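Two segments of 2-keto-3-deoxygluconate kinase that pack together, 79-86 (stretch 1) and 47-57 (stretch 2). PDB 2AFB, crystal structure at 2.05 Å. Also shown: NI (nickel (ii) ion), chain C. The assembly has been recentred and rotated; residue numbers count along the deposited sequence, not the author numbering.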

ATOM      1  N   HIS A  79       8.639  19.940   1.909  1.00 21.29           N
ATOM      2  CA  HIS A  79       9.621  18.845   1.983  1.00 25.72           C
ATOM      3  C   HIS A  79      10.995  19.353   2.355  1.00 25.43           C
ATOM      4  O   HIS A  79      11.683  18.761   3.213  1.00 24.02           O
ATOM      5  CB  HIS A  79       9.639  18.112   0.647  1.00 25.08           C
ATOM      6  CG  HIS A  79      10.594  16.965   0.554  1.00 25.87           C
ATOM      7  ND1 HIS A  79      10.393  15.759   1.184  1.00 22.68           N
ATOM      8  CD2 HIS A  79      11.723  16.817  -0.171  1.00 26.63           C
ATOM      9  CE1 HIS A  79      11.367  14.925   0.888  1.00 21.49           C
ATOM     10  NE2 HIS A  79      12.188  15.541   0.056  1.00 31.78           N
ATOM     11  N   LEU A  80      11.380  20.483   1.744  1.00 28.91           N
ATOM     12  CA  LEU A  80      12.627  21.140   2.101  1.00 27.47           C
ATOM     13  C   LEU A  80      12.631  21.555   3.579  1.00 25.52           C
ATOM     14  O   LEU A  80      13.600  21.333   4.309  1.00 26.83           O
ATOM     15  CB  LEU A  80      12.843  22.363   1.209  1.00 26.25           C
ATOM     16  CG  LEU A  80      13.333  22.010  -0.187  1.00 28.64           C
ATOM     17  CD1 LEU A  80      12.951  23.066  -1.092  1.00 24.22           C
ATOM     18  CD2 LEU A  80      14.844  21.751  -0.178  1.00 25.43           C
ATOM     19  N   ARG A  81      11.558  22.185   4.016  1.00 23.98           N
ATOM     20  CA  ARG A  81      11.497  22.609   5.424  1.00 25.41           C
ATOM     21  C   ARG A  81      11.532  21.431   6.422  1.00 23.50           C
ATOM     22  O   ARG A  81      12.129  21.529   7.480  1.00 24.34           O
ATOM     23  CB  ARG A  81      10.264  23.483   5.701  1.00 25.79           C
ATOM     24  CG  ARG A  81      10.385  24.916   5.225  1.00 29.91           C
ATOM     25  CD  ARG A  81       9.225  25.722   5.734  1.00 32.81           C
ATOM     26  NE  ARG A  81       7.946  25.167   5.263  1.00 30.13           N
ATOM     27  CZ  ARG A  81       7.292  25.516   4.155  1.00 30.89           C
ATOM     28  NH1 ARG A  81       7.758  26.430   3.312  1.00 33.25           N
ATOM     29  NH2 ARG A  81       6.150  24.934   3.886  1.00 28.32           N
ATOM     30  N   LYS A  82      10.859  20.341   6.093  1.00 23.83           N
ATOM     31  CA  LYS A  82      10.835  19.196   6.950  1.00 25.00           C
ATOM     32  C   LYS A  82      12.290  18.739   7.272  1.00 24.72           C
ATOM     33  O   LYS A  82      12.600  18.358   8.385  1.00 25.50           O
ATOM     34  CB  LYS A  82      10.061  18.058   6.245  1.00 25.48           C
ATOM     35  CG  LYS A  82      10.273  16.745   6.920  1.00 26.77           C
ATOM     36  CD  LYS A  82       9.640  15.591   6.183  1.00 35.59           C
ATOM     37  CE  LYS A  82       9.773  14.299   7.015  1.00 39.01           C
ATOM     38  NZ  LYS A  82       9.016  13.129   6.470  1.00 41.97           N
ATOM     39  N   PHE A  83      13.150  18.762   6.267  1.00 26.47           N
ATOM     40  CA  PHE A  83      14.536  18.399   6.434  1.00 28.47           C
ATOM     41  C   PHE A  83      15.402  19.514   7.005  1.00 28.21           C
ATOM     42  O   PHE A  83      16.589  19.333   7.157  1.00 32.52           O
ATOM     43  CB  PHE A  83      15.130  17.916   5.123  1.00 27.98           C
ATOM     44  CG  PHE A  83      14.749  16.527   4.764  1.00 29.01           C
ATOM     45  CD1 PHE A  83      13.459  16.233   4.349  1.00 30.99           C
ATOM     46  CD2 PHE A  83      15.697  15.484   4.818  1.00 25.21           C
ATOM     47  CE1 PHE A  83      13.098  14.945   4.023  1.00 28.29           C
ATOM     48  CE2 PHE A  83      15.336  14.185   4.470  1.00 34.48           C
ATOM     49  CZ  PHE A  83      14.053  13.912   4.053  1.00 28.95           C
ATOM     50  N   GLY A  84      14.815  20.655   7.315  1.00 29.64           N
ATOM     51  CA  GLY A  84      15.532  21.734   8.004  1.00 27.91           C
ATOM     52  C   GLY A  84      16.030  22.825   7.079  1.00 27.99           C
ATOM     53  O   GLY A  84      16.672  23.761   7.550  1.00 28.67           O
ATOM     54  N   VAL A  85      15.752  22.715   5.765  1.00 23.54           N
ATOM     55  CA  VAL A  85      16.231  23.698   4.814  1.00 25.32           C
ATOM     56  C   VAL A  85      15.346  24.922   4.942  1.00 26.07           C
ATOM     57  O   VAL A  85      14.146  24.790   5.073  1.00 29.04           O
ATOM     58  CB  VAL A  85      16.206  23.167   3.364  1.00 25.00           C
ATOM     59  CG1 VAL A  85      16.592  24.263   2.373  1.00 25.25           C
ATOM     60  CG2 VAL A  85      17.109  22.024   3.238  1.00 27.92           C
ATOM     61  N   LYS A  86      15.946  26.100   4.965  1.00 24.12           N
ATOM     62  CA  LYS A  86      15.198  27.372   5.039  1.00 28.58           C
ATOM     63  C   LYS A  86      14.758  27.824   3.632  1.00 29.57           C
ATOM     64  O   LYS A  86      15.525  27.755   2.690  1.00 31.17           O
ATOM     65  CB  LYS A  86      16.029  28.440   5.753  1.00 32.21           C
ATOM     66  CG  LYS A  86      16.732  27.894   7.003  1.00 33.78           C
ATOM     67  CD  LYS A  86      17.024  28.949   8.024  1.00 50.29           C
ATOM     68  CE  LYS A  86      17.700  28.374   9.270  1.00 47.33           C
ATOM     69  NZ  LYS A  86      16.831  27.406   9.961  1.00 46.67           N
TER
HETATM   70 NI    NI C 340       8.601  14.876   1.890  1.00 32.24          NI
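Stretch 2 47-57: EANVAAFLAQM

Stretch 2 lies on stretch 1 as a helix against the C-terminal end of another helix. It is already helical at Glu47, continuing a helix that begins earlier in the chain, and its backbone is held by regular bonds such as Ala52 N to Ala48 O (3.0 Å) and Ala55 N to Ala51 O (2.8 Å). Stretch 1 is helical through Lys82, then turns and runs on in extended conformation through Val85 and Lys86. The helical part of stretch 1 and the helix of stretch 2 run in broadly the same direction. The contact buries 337 Å² in total, and the backbones come nearest at Gly84 and Ala55, whose CA atoms are 5.2 Å apart.

At the start of stretch 1, His79 does not reach the other helix. Its side chain, with chi1 in t, serves a nickel ion instead: ND1 of His79 binds NI at 2.1 Å, and water 1 O and water 2 O lie 2.2 and 2.3 Å from NI. One residue on, Leu80 makes the first contact. Its CA-to-CB bond points sideways, but the end of the side chain comes nearer, and CD2 of Leu80 rests 4.2 Å from CB of Ala48, an apolar contact near the beginning of stretch 2. Arg81 and Lys82 take no part in the packing.

Phe83 points toward stretch 2 and is buried. Its CB lies 4.5 Å from CB of Ala52, while its carbonyl faces the later part of stretch 2. There Phe83 O approaches CB of Ala55 at 3.4 Å and accepts a weak hydrogen bond from NE2 of Gln56, also at 3.4 Å but nearly straight, with an angle of 164° at the hydrogen. Gln56 starts out sideways, and its m, m side chain brings the amide back to stretch 1; NE2 also sits 3.8 Å from CD2 of the Phe83 ring, approaching it obliquely.

Gly84 ends the helix in a Schellman motif. Its phi is positive (99°), and two bonds lead back into the last turn, from Gly84 N to Arg81 O (2.8 Å) and from Val85 N to Leu80 O (2.9 Å). The absence of a side chain matters twice over. A CB at these backbone angles would be jammed against the carbonyl oxygen of Phe83, and it would also stand a tight 3.4 Å from CB of Ala55. With glycine in place, the methyl of Ala55 can settle against the turn, 3.5 Å from Gly84 C.

Val85 completes the contact. Pointing toward stretch 2 with chi1 in t, it packs on three small residues: CG2 of Val85 lies 4.1 Å from CB of Ala51, 4.2 Å from CB of Ala52 and 3.9 Å from CB of Ala55, with CG1 also 4.1 Å from CB of Ala51. The same CG2 comes within 3.6 Å of both Ala51 O and Ala52 CA, so the valine packs on the helix backbone as well as on its methyl groups. Lys86 then leaves the interface.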

ATOM      1  N   GLU A  47      21.310  20.579  -6.305  1.00 28.61           N
ATOM      2  CA  GLU A  47      21.574  21.620  -5.310  1.00 25.38           C
ATOM      3  C   GLU A  47      20.592  21.619  -4.143  1.00 22.96           C
ATOM      4  O   GLU A  47      20.992  21.903  -3.004  1.00 27.57           O
ATOM      5  CB  GLU A  47      21.702  23.008  -5.954  1.00 28.10           C
ATOM      6  CG  GLU A  47      22.677  23.057  -7.164  1.00 29.08           C
ATOM      7  CD  GLU A  47      21.987  22.807  -8.518  1.00 36.14           C
ATOM      8  OE1 GLU A  47      20.818  22.301  -8.564  1.00 31.38           O
ATOM      9  OE2 GLU A  47      22.623  23.119  -9.536  1.00 35.99           O
ATOM     10  N   ALA A  48      19.356  21.175  -4.358  1.00 26.07           N
ATOM     11  CA  ALA A  48      18.435  21.001  -3.232  1.00 23.73           C
ATOM     12  C   ALA A  48      18.926  19.914  -2.296  1.00 24.41           C
ATOM     13  O   ALA A  48      18.841  20.058  -1.090  1.00 25.17           O
ATOM     14  CB  ALA A  48      16.977  20.735  -3.663  1.00 23.28           C
ATOM     15  N   ASN A  49      19.441  18.840  -2.864  1.00 23.74           N
ATOM     16  CA  ASN A  49      19.921  17.717  -2.104  1.00 25.47           C
ATOM     17  C   ASN A  49      21.134  18.122  -1.222  1.00 24.55           C
ATOM     18  O   ASN A  49      21.275  17.686  -0.064  1.00 28.79           O
ATOM     19  CB  ASN A  49      20.304  16.573  -3.028  1.00 22.42           C
ATOM     20  CG  ASN A  49      19.148  16.053  -3.921  1.00 30.44           C
ATOM     21  OD1 ASN A  49      17.966  16.300  -3.684  1.00 27.27           O
ATOM     22  ND2 ASN A  49      19.525  15.300  -4.956  1.00 24.39           N
ATOM     23  N   VAL A  50      21.960  19.001  -1.747  1.00 24.27           N
ATOM     24  CA  VAL A  50      23.115  19.541  -1.008  1.00 24.62           C
ATOM     25  C   VAL A  50      22.638  20.360   0.179  1.00 20.21           C
ATOM     26  O   VAL A  50      23.129  20.209   1.309  1.00 24.47           O
ATOM     27  CB  VAL A  50      24.032  20.374  -1.939  1.00 24.74           C
ATOM     28  CG1 VAL A  50      25.168  21.040  -1.140  1.00 25.38           C
ATOM     29  CG2 VAL A  50      24.585  19.498  -3.019  1.00 23.28           C
ATOM     30  N   ALA A  51      21.667  21.218  -0.057  1.00 22.11           N
ATOM     31  CA  ALA A  51      21.105  22.026   1.013  1.00 22.76           C
ATOM     32  C   ALA A  51      20.530  21.117   2.110  1.00 27.04           C
ATOM     33  O   ALA A  51      20.678  21.366   3.311  1.00 26.17           O
ATOM     34  CB  ALA A  51      19.996  22.966   0.452  1.00 26.23           C
ATOM     35  N   ALA A  52      19.887  20.028   1.699  1.00 27.82           N
ATOM     36  CA  ALA A  52      19.235  19.158   2.666  1.00 25.02           C
ATOM     37  C   ALA A  52      20.271  18.447   3.497  1.00 23.91           C
ATOM     38  O   ALA A  52      20.017  18.230   4.685  1.00 22.52           O
ATOM     39  CB  ALA A  52      18.281  18.148   1.989  1.00 22.82           C
ATOM     40  N   PHE A  53      21.409  18.101   2.883  1.00 20.13           N
ATOM     41  CA  PHE A  53      22.559  17.499   3.614  1.00 25.06           C
ATOM     42  C   PHE A  53      23.089  18.464   4.678  1.00 21.23           C
ATOM     43  O   PHE A  53      23.163  18.189   5.876  1.00 21.66           O
ATOM     44  CB  PHE A  53      23.683  17.064   2.639  1.00 23.32           C
ATOM     45  CG  PHE A  53      24.808  16.384   3.322  1.00 24.35           C
ATOM     46  CD1 PHE A  53      25.769  17.125   3.992  1.00 26.35           C
ATOM     47  CD2 PHE A  53      24.856  15.007   3.404  1.00 25.62           C
ATOM     48  CE1 PHE A  53      26.754  16.527   4.719  1.00 25.65           C
ATOM     49  CE2 PHE A  53      25.854  14.403   4.123  1.00 26.06           C
ATOM     50  CZ  PHE A  53      26.807  15.166   4.785  1.00 28.62           C
ATOM     51  N   LEU A  54      23.405  19.650   4.228  1.00 24.85           N
ATOM     52  CA  LEU A  54      23.891  20.674   5.165  1.00 25.33           C
ATOM     53  C   LEU A  54      22.873  20.975   6.288  1.00 21.54           C
ATOM     54  O   LEU A  54      23.269  21.167   7.406  1.00 19.13           O
ATOM     55  CB  LEU A  54      24.323  21.946   4.406  1.00 19.59           C
ATOM     56  CG  LEU A  54      25.496  21.606   3.476  1.00 24.76           C
ATOM     57  CD1 LEU A  54      25.626  22.676   2.409  1.00 31.71           C
ATOM     58  CD2 LEU A  54      26.777  21.376   4.215  1.00 27.02           C
ATOM     59  N   ALA A  55      21.576  21.013   5.991  1.00 24.82           N
ATOM     60  CA  ALA A  55      20.592  21.165   7.058  1.00 24.80           C
ATOM     61  C   ALA A  55      20.603  19.960   8.020  1.00 24.27           C
ATOM     62  O   ALA A  55      20.538  20.141   9.222  1.00 27.05           O
ATOM     63  CB  ALA A  55      19.193  21.410   6.490  1.00 24.68           C
ATOM     64  N   GLN A  56      20.722  18.754   7.483  1.00 26.25           N
ATOM     65  CA  GLN A  56      20.776  17.542   8.285  1.00 27.57           C
ATOM     66  C   GLN A  56      22.020  17.552   9.217  1.00 28.32           C
ATOM     67  O   GLN A  56      21.990  17.031  10.297  1.00 30.71           O
ATOM     68  CB  GLN A  56      20.762  16.310   7.354  1.00 26.71           C
ATOM     69  CG  GLN A  56      19.333  15.957   6.770  1.00 30.78           C
ATOM     70  CD  GLN A  56      18.400  15.397   7.868  1.00 36.15           C
ATOM     71  OE1 GLN A  56      18.645  14.322   8.424  1.00 33.54           O
ATOM     72  NE2 GLN A  56      17.343  16.147   8.190  1.00 31.82           N
HETATM   73  N   MSE A  57      23.113  18.169   8.795  1.00 28.15           N
HETATM   74  CA  MSE A  57      24.256  18.352   9.655  1.00 24.18           C
HETATM   75  C   MSE A  57      24.109  19.486  10.660  1.00 28.90           C
HETATM   76  O   MSE A  57      25.005  19.665  11.490  1.00 29.73           O
HETATM   77  CB  MSE A  57      25.499  18.717   8.839  1.00 26.23           C
HETATM   78  CG  MSE A  57      25.942  17.749   7.787  1.00 30.44           C
HETATM   79 SE   MSE A  57      26.250  15.956   8.461  1.00 47.10          SE
HETATM   80  CE  MSE A  57      24.437  14.980   8.054  1.00 35.45           C
TER
HETATM   81  O   HOH W   1       7.425  16.268   3.197  1.00  9.71           O
HETATM   82  O   HOH W   2       7.343  14.279   0.017  1.00 19.26           O